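Local atomic coordinates of putative periplasmic or exported protein (Salmonella enterica subsp. enterica serovar Typhimurium, PDB entry 4GQZ), a protein that binds copper in the periplasm and probably contributes to copper resistance of the bacterium. Residues Leu60-Pro70 with Tyr115-Arg126. Numbering follows the deposited sequence.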
loop_
_atom_site.group_PDB
_atom_site.type_symbol
_atom_site.label_atom_id
_atom_site.label_comp_id
_atom_site.label_asym_id
_atom_site.label_seq_id
_atom_site.Cartn_x
_atom_site.Cartn_y
_atom_site.Cartn_z
ATOM N N LEU B 60 3.022 -0.286 4.998
ATOM C CA LEU B 60 1.874 -0.882 4.329
ATOM C C LEU B 60 1.010 0.182 3.667
ATOM O O LEU B 60 1.263 1.386 3.788
ATOM C CB LEU B 60 1.040 -1.713 5.318
ATOM C CG LEU B 60 1.394 -3.193 5.521
ATOM C CD1 LEU B 60 2.865 -3.513 5.284
ATOM C CD2 LEU B 60 0.959 -3.699 6.904
ATOM N N GLY B 61 -0.017 -0.270 2.955
ATOM C CA GLY B 61 -0.918 0.626 2.265
ATOM C C GLY B 61 -2.237 0.794 2.992
ATOM O O GLY B 61 -2.281 0.711 4.218
ATOM N N ASP B 62 -3.301 1.040 2.229
ATOM C CA ASP B 62 -4.626 1.371 2.772
ATOM C C ASP B 62 -5.272 0.205 3.521
ATOM O O ASP B 62 -6.202 0.400 4.315
ATOM C CB ASP B 62 -5.580 1.758 1.637
ATOM C CG ASP B 62 -5.316 3.138 1.075
ATOM O OD1 ASP B 62 -4.623 3.950 1.734
ATOM O OD2 ASP B 62 -5.840 3.414 -0.032
ATOM N N LYS B 63 -4.803 -1.004 3.247
ATOM C CA LYS B 63 -5.415 -2.199 3.815
ATOM C C LYS B 63 -4.590 -2.807 4.942
ATOM O O LYS B 63 -3.353 -2.835 4.886
ATOM C CB LYS B 63 -5.604 -3.251 2.726
ATOM C CG LYS B 63 -6.526 -2.816 1.603
ATOM C CD LYS B 63 -7.948 -2.712 2.114
ATOM C CE LYS B 63 -8.924 -2.396 0.978
ATOM N NZ LYS B 63 -8.451 -1.229 0.177
ATOM N N PHE B 64 -5.290 -3.315 5.951
ATOM C CA PHE B 64 -4.678 -4.040 7.058
ATOM C C PHE B 64 -4.536 -5.519 6.667
ATOM O O PHE B 64 -5.461 -6.126 6.101
ATOM C CB PHE B 64 -5.606 -3.882 8.264
ATOM C CG PHE B 64 -5.096 -4.492 9.541
ATOM C CD1 PHE B 64 -5.184 -5.856 9.765
ATOM C CD2 PHE B 64 -4.594 -3.683 10.547
ATOM C CE1 PHE B 64 -4.751 -6.406 10.954
ATOM C CE2 PHE B 64 -4.173 -4.224 11.740
ATOM C CZ PHE B 64 -4.242 -5.580 11.942
ATOM N N TYR B 65 -3.382 -6.105 6.959
ATOM C CA TYR B 65 -3.171 -7.526 6.708
ATOM C C TYR B 65 -3.348 -8.340 7.971
ATOM O O TYR B 65 -2.594 -8.189 8.937
ATOM C CB TYR B 65 -1.768 -7.768 6.183
ATOM C CG TYR B 65 -1.509 -9.163 5.631
ATOM C CD1 TYR B 65 -2.072 -9.566 4.433
ATOM C CD2 TYR B 65 -0.638 -10.044 6.275
ATOM C CE1 TYR B 65 -1.806 -10.821 3.893
ATOM C CE2 TYR B 65 -0.363 -11.310 5.738
ATOM C CZ TYR B 65 -0.958 -11.679 4.545
ATOM O OH TYR B 65 -0.719 -12.913 3.988
ATOM N N LEU B 66 -4.340 -9.217 7.949
ATOM C CA LEU B 66 -4.517 -10.183 9.012
ATOM C C LEU B 66 -4.167 -11.585 8.506
ATOM O O LEU B 66 -4.730 -12.059 7.510
ATOM C CB LEU B 66 -5.962 -10.131 9.484
ATOM C CG LEU B 66 -6.336 -11.134 10.570
ATOM C CD1 LEU B 66 -5.537 -10.881 11.853
ATOM C CD2 LEU B 66 -7.845 -11.073 10.804
ATOM N N SER B 67 -3.249 -12.267 9.188
ATOM C CA SER B 67 -2.920 -13.647 8.801
ATOM C C SER B 67 -3.335 -14.593 9.923
ATOM O O SER B 67 -2.965 -14.395 11.078
ATOM C CB SER B 67 -1.424 -13.778 8.444
ATOM O OG SER B 67 -1.135 -15.014 7.788
ATOM N N PHE B 68 -4.138 -15.603 9.603
ATOM C CA PHE B 68 -4.633 -16.486 10.647
ATOM C C PHE B 68 -4.393 -17.959 10.326
ATOM O O PHE B 68 -4.271 -18.351 9.154
ATOM C CB PHE B 68 -6.127 -16.208 10.883
ATOM C CG PHE B 68 -6.973 -16.358 9.654
ATOM C CD1 PHE B 68 -7.160 -15.291 8.790
ATOM C CD2 PHE B 68 -7.609 -17.561 9.379
ATOM C CE1 PHE B 68 -7.952 -15.420 7.656
ATOM C CE2 PHE B 68 -8.399 -17.702 8.252
ATOM C CZ PHE B 68 -8.569 -16.621 7.384
ATOM N N ALA B 69 -4.347 -18.787 11.367
ATOM C CA ALA B 69 -4.027 -20.190 11.184
ATOM C C ALA B 69 -5.005 -21.009 11.996
ATOM O O ALA B 69 -4.912 -21.048 13.215
ATOM C CB ALA B 69 -2.597 -20.475 11.637
ATOM N N PRO B 70 -5.986 -21.628 11.329
ATOM C CA PRO B 70 -6.917 -22.460 12.103
ATOM C C PRO B 70 -6.200 -23.691 12.643
ATOM O O PRO B 70 -5.160 -24.084 12.105
ATOM C CB PRO B 70 -7.964 -22.868 11.066
ATOM C CG PRO B 70 -7.927 -21.745 10.021
ATOM C CD PRO B 70 -6.437 -21.415 9.940
ATOM N N TYR B 115 -1.820 -21.734 3.218
ATOM C CA TYR B 115 -0.533 -21.840 2.523
ATOM C C TYR B 115 0.315 -22.947 3.139
ATOM O O TYR B 115 -0.125 -23.634 4.072
ATOM C CB TYR B 115 0.234 -20.513 2.576
ATOM C CG TYR B 115 -0.653 -19.300 2.390
ATOM C CD1 TYR B 115 -1.689 -19.310 1.468
ATOM C CD2 TYR B 115 -0.468 -18.158 3.162
ATOM C CE1 TYR B 115 -2.520 -18.215 1.309
ATOM C CE2 TYR B 115 -1.295 -17.050 3.010
ATOM C CZ TYR B 115 -2.318 -17.089 2.078
ATOM O OH TYR B 115 -3.153 -15.997 1.904
ATOM N N ARG B 116 1.527 -23.100 2.612
ATOM C CA ARG B 116 2.496 -24.087 3.080
ATOM C C ARG B 116 2.783 -23.883 4.568
ATOM O O ARG B 116 3.040 -24.845 5.300
ATOM C CB ARG B 116 3.782 -23.968 2.247
ATOM C CG ARG B 116 4.974 -24.799 2.752
ATOM C CD ARG B 116 4.619 -26.272 2.815
ATOM N NE ARG B 116 5.243 -26.905 3.976
ATOM C CZ ARG B 116 6.498 -27.338 3.995
ATOM N NH1 ARG B 116 7.255 -27.207 2.908
ATOM N NH2 ARG B 116 6.997 -27.899 5.097
ATOM N N ASN B 117 2.712 -22.629 5.017
ATOM C CA ASN B 117 2.963 -22.314 6.416
ATOM C C ASN B 117 1.730 -22.452 7.317
ATOM O O ASN B 117 1.782 -22.108 8.495
ATOM C CB ASN B 117 3.606 -20.925 6.566
ATOM C CG ASN B 117 2.639 -19.773 6.234
ATOM O OD1 ASN B 117 1.531 -19.998 5.762
ATOM N ND2 ASN B 117 3.076 -18.538 6.478
ATOM N N GLY B 118 0.625 -22.940 6.760
ATOM C CA GLY B 118 -0.591 -23.145 7.536
ATOM C C GLY B 118 -1.442 -21.907 7.776
ATOM O O GLY B 118 -2.466 -21.971 8.482
ATOM N N PHE B 119 -1.040 -20.777 7.190
ATOM C CA PHE B 119 -1.805 -19.540 7.375
ATOM C C PHE B 119 -2.667 -19.191 6.163
ATOM O O PHE B 119 -2.470 -19.722 5.061
ATOM C CB PHE B 119 -0.866 -18.371 7.693
ATOM C CG PHE B 119 -0.365 -18.359 9.108
ATOM C CD1 PHE B 119 0.695 -19.191 9.502
ATOM C CD2 PHE B 119 -0.935 -17.505 10.048
ATOM C CE1 PHE B 119 1.173 -19.181 10.815
ATOM C CE2 PHE B 119 -0.465 -17.482 11.367
ATOM C CZ PHE B 119 0.597 -18.330 11.753
ATOM N N ILE B 120 -3.636 -18.309 6.397
ATOM C CA ILE B 120 -4.346 -17.607 5.335
ATOM C C ILE B 120 -4.267 -16.116 5.633
ATOM O O ILE B 120 -4.478 -15.706 6.775
ATOM C CB ILE B 120 -5.829 -17.992 5.303
ATOM C CG1 ILE B 120 -5.977 -19.503 5.069
ATOM C CG2 ILE B 120 -6.552 -17.191 4.225
ATOM C CD1 ILE B 120 -7.318 -20.060 5.442
ATOM N N GLY B 121 -3.976 -15.298 4.625
ATOM C CA GLY B 121 -3.954 -13.859 4.824
ATOM C C GLY B 121 -5.121 -13.154 4.142
ATOM O O GLY B 121 -5.492 -13.506 3.022
ATOM N N VAL B 122 -5.735 -12.188 4.825
ATOM C CA VAL B 122 -6.737 -11.346 4.171
ATOM C C VAL B 122 -6.388 -9.872 4.289
ATOM O O VAL B 122 -5.784 -9.440 5.271
ATOM C CB VAL B 122 -8.154 -11.568 4.731
ATOM C CG1 VAL B 122 -8.643 -12.963 4.377
ATOM C CG2 VAL B 122 -8.171 -11.364 6.248
ATOM N N TRP B 123 -6.794 -9.098 3.289
ATOM C CA TRP B 123 -6.577 -7.663 3.295
ATOM C C TRP B 123 -7.880 -6.958 3.629
ATOM O O TRP B 123 -8.885 -7.101 2.923
ATOM C CB TRP B 123 -6.044 -7.220 1.935
ATOM C CG TRP B 123 -4.640 -7.728 1.655
ATOM C CD1 TRP B 123 -4.289 -8.839 0.924
ATOM C CD2 TRP B 123 -3.412 -7.135 2.095
ATOM N NE1 TRP B 123 -2.921 -8.965 0.890
ATOM C CE2 TRP B 123 -2.358 -7.931 1.593
ATOM C CE3 TRP B 123 -3.102 -6.013 2.867
ATOM C CZ2 TRP B 123 -1.016 -7.641 1.848
ATOM C CZ3 TRP B 123 -1.775 -5.720 3.113
ATOM C CH2 TRP B 123 -0.743 -6.537 2.609
ATOM N N LEU B 124 -7.862 -6.190 4.711
ATOM C CA LEU B 124 -9.094 -5.693 5.310
ATOM C C LEU B 124 -9.062 -4.167 5.430
ATOM O O LEU B 124 -7.990 -3.574 5.578
ATOM C CB LEU B 124 -9.270 -6.331 6.696
ATOM C CG LEU B 124 -9.426 -7.856 6.770
ATOM C CD1 LEU B 124 -9.497 -8.314 8.201
ATOM C CD2 LEU B 124 -10.686 -8.298 6.042
ATOM N N PRO B 125 -10.241 -3.526 5.366
ATOM C CA PRO B 125 -10.312 -2.077 5.615
ATOM C C PRO B 125 -9.758 -1.777 7.000
ATOM O O PRO B 125 -9.920 -2.596 7.904
ATOM C CB PRO B 125 -11.818 -1.776 5.597
ATOM C CG PRO B 125 -12.473 -2.966 4.952
ATOM C CD PRO B 125 -11.572 -4.143 5.195
ATOM N N ARG B 126 -9.092 -0.640 7.157
ATOM C CA ARG B 126 -8.528 -0.264 8.450
ATOM C C ARG B 126 -9.594 0.301 9.384
ATOM O O ARG B 126 -10.632 0.776 8.932
ATOM C CB ARG B 126 -7.403 0.763 8.251
ATOM C CG ARG B 126 -6.182 0.174 7.574
ATOM C CD ARG B 126 -5.063 1.198 7.392
ATOM N NE ARG B 126 -3.859 0.568 6.851
ATOM C CZ ARG B 126 -3.012 -0.172 7.561
ATOM N NH1 ARG B 126 -3.224 -0.404 8.852
ATOM N NH2 ARG B 126 -1.939 -0.684 6.981
HETATM O O HOH W 1 -8.796 1.125 4.765
HETATM O O HOH W 2 -1.466 -13.654 1.398
HETATM O O HOH W 3 -2.945 -23.812 10.381
#
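F64, L66 and F68 each trade two backbone hydrogen bonds with L124, V122 and I120 respectively, joining strands 63-68 and 120-125 as antiparallel neighbours. All six are fairly straight. The shortest runs 2.7 Å from F64 N to L124 O, and the longest 3.1 Å from L66 N to V122 O.

On the side of Y65 and W123, Y65 CD1 sits over the indole face, 3.3 Å from W123 CE2, with the two rings inclined at 49°. With its CG anti to the backbone N (chi1 -169°), the tyrosine ring runs on past the indole to G121, where Y65 OH comes within 3.5 Å of G121 CA. The other face is apolar: the F68 ring takes I120 CB over one side, F68 CZ to I120 CB 3.7 Å, while L66 CD2 meets L124 CD1. A69 CB sits centrally over the F119 ring, 3.7 Å from its centroid.

Polar contacts close both ends. R126, extended from CG to NE, grips G61 O side-on through NE and NH2, both 3.1 Å away and with the oxygen in the guanidinium plane; its NH1 goes to S44 O. Water bridges D62 O to R126 N, and another joins P70 O to G118 O. On the Y65/W123 face, a third links the hydroxyls of Y65 and Y115.

Helix 20-28 covers that face, its D28 bonding Y65 OH and S67 OG and its D25 bonding W123 NE1, whereas strands 94-101 and 129-136 pack against F68. The strand pair thus lies between helix and sheet, presenting a polar-edged aromatic face to one and a greasy face to the other.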